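Local coordinates for protein putative 2,5-diketo-D-gluconic acid reductase B (Sinorhizobium meliloti, PDB 3UP8) that probably reduces methylglyoxal to hydroxyacetone with NADPH as an aldo/keto reductase built on a TIM barrel, at residues E138-G141 against A142-V146. Numbering follows the deposited sequence.
Sequences ERIG and ALNEV
Two consecutive turns of helix 136-148, the helical link of the beta-alpha-beta unit between barrel strands 122-127 and 152-158, meet where Asn144 reaches back to the carbonyl of Ile140. The backbone follows the i to i+4 pattern of an alpha-helix: Ala142 N, Leu143 N, Asn144 N and Glu145 N donate to the oxygens of Glu138, Arg139, Ile140 and Gly141, with Leu143 N lying 3.0 Å from Arg139 O. Ile140 O accepts a second hydrogen bond, from Asn144 ND2 at 3.0 Å, nearly straight (168°). The two donors come from opposite faces of the Ile140 carbonyl plane, the amide nitrogen standing well above it, while the oxygen lies almost in the plane of the Asn144 amide. A chi1 of -82° sets Asn144 CG beside its own backbone N, folding the amide back along the helix. There ND2 also lies against the methyl CG2 of Ile140, at 3.7 Å. On the barrel-facing side, the CD1 methyls of Ile140 and Leu143 meet obliquely at 4.2 Å, and both side chains rest on Leu127. The same amide also binds the loop that follows helix 162-171, OD1 accepting from Ala174 N and ND2 donating to Ser172 OG. Replacing Asn144 by an alanine is likely to leave Ile140 O with only its backbone donor from this helix, and Ala174 N and Ser172 OG without their amide partners. With both ends of the amide engaged, its orientation is probably well defined, and one side chain joins a helix carbonyl to the neighbouring loop.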
loop_
_atom_site.group_PDB
_atom_site.type_symbol
_atom_site.label_atom_id
_atom_site.label_comp_id
_atom_site.label_asym_id
_atom_site.label_seq_id
_atom_site.Cartn_x
_atom_site.Cartn_y
_atom_site.Cartn_z
ATOM N N GLU A 138 20.902 6.889 7.916
ATOM C CA GLU A 138 21.240 7.521 6.638
ATOM C C GLU A 138 20.022 7.509 5.692
ATOM O O GLU A 138 19.750 8.494 5.025
ATOM C CB GLU A 138 22.434 6.835 5.967
ATOM C CG GLU A 138 22.898 7.529 4.681
ATOM C CD GLU A 138 24.162 6.912 4.067
ATOM O OE1 GLU A 138 24.952 6.272 4.801
ATOM O OE2 GLU A 138 24.358 7.053 2.833
ATOM N N ARG A 139 19.291 6.398 5.650
ATOM C CA ARG A 139 18.098 6.294 4.786
ATOM C C ARG A 139 16.997 7.191 5.315
ATOM O O ARG A 139 16.342 7.893 4.560
ATOM C CB ARG A 139 17.598 4.855 4.717
ATOM C CG ARG A 139 18.618 3.900 4.152
ATOM C CD ARG A 139 18.118 2.472 4.281
ATOM N NE ARG A 139 18.760 1.758 5.374
ATOM C CZ ARG A 139 18.357 0.583 5.842
ATOM N NH1 ARG A 139 17.285 -0.017 5.334
ATOM N NH2 ARG A 139 19.020 0.017 6.840
ATOM N N ILE A 140 16.809 7.168 6.629
ATOM C CA ILE A 140 15.767 7.968 7.261
ATOM C C ILE A 140 16.125 9.442 7.097
ATOM O O ILE A 140 15.241 10.273 6.844
ATOM C CB ILE A 140 15.595 7.595 8.770
ATOM C CG1 ILE A 140 15.053 6.162 8.950
ATOM C CG2 ILE A 140 14.731 8.605 9.493
ATOM C CD1 ILE A 140 13.618 5.912 8.449
ATOM N N GLY A 141 17.419 9.761 7.228
ATOM C CA GLY A 141 17.890 11.133 6.994
ATOM C C GLY A 141 17.548 11.640 5.591
ATOM O O GLY A 141 17.120 12.791 5.415
ATOM N N ALA A 142 17.776 10.786 4.597
ATOM C CA ALA A 142 17.472 11.132 3.204
ATOM C C ALA A 142 15.965 11.288 2.981
ATOM O O ALA A 142 15.559 12.202 2.274
ATOM C CB ALA A 142 18.044 10.123 2.268
ATOM N N LEU A 143 15.142 10.428 3.603
ATOM C CA LEU A 143 13.680 10.615 3.552
ATOM C C LEU A 143 13.280 11.989 4.060
ATOM O O LEU A 143 12.496 12.699 3.416
ATOM C CB LEU A 143 12.928 9.563 4.383
ATOM C CG LEU A 143 12.595 8.197 3.795
ATOM C CD1 LEU A 143 11.958 7.349 4.921
ATOM C CD2 LEU A 143 11.663 8.299 2.571
ATOM N N ASN A 144 13.818 12.376 5.220
ATOM C CA ASN A 144 13.506 13.689 5.770
ATOM C C ASN A 144 14.013 14.836 4.889
ATOM O O ASN A 144 13.371 15.869 4.786
ATOM C CB ASN A 144 14.079 13.824 7.188
ATOM C CG ASN A 144 13.181 13.183 8.221
ATOM O OD1 ASN A 144 12.297 13.833 8.768
ATOM N ND2 ASN A 144 13.359 11.894 8.441
ATOM N N GLU A 145 15.174 14.654 4.277
ATOM C CA GLU A 145 15.718 15.696 3.403
ATOM C C GLU A 145 14.748 15.997 2.260
ATOM O O GLU A 145 14.388 17.150 2.040
ATOM C CB GLU A 145 17.070 15.291 2.839
ATOM C CG GLU A 145 17.667 16.337 1.866
ATOM C CD GLU A 145 19.071 15.965 1.388
ATOM O OE1 GLU A 145 19.779 15.272 2.137
ATOM O OE2 GLU A 145 19.474 16.368 0.263
ATOM N N VAL A 146 14.313 14.967 1.548
ATOM C CA VAL A 146 13.424 15.197 0.403
ATOM C C VAL A 146 12.041 15.693 0.815
ATOM O O VAL A 146 11.388 16.415 0.052
ATOM C CB VAL A 146 13.327 13.975 -0.525
ATOM C CG1 VAL A 146 14.671 13.715 -1.167
ATOM C CG2 VAL A 146 12.824 12.707 0.236
#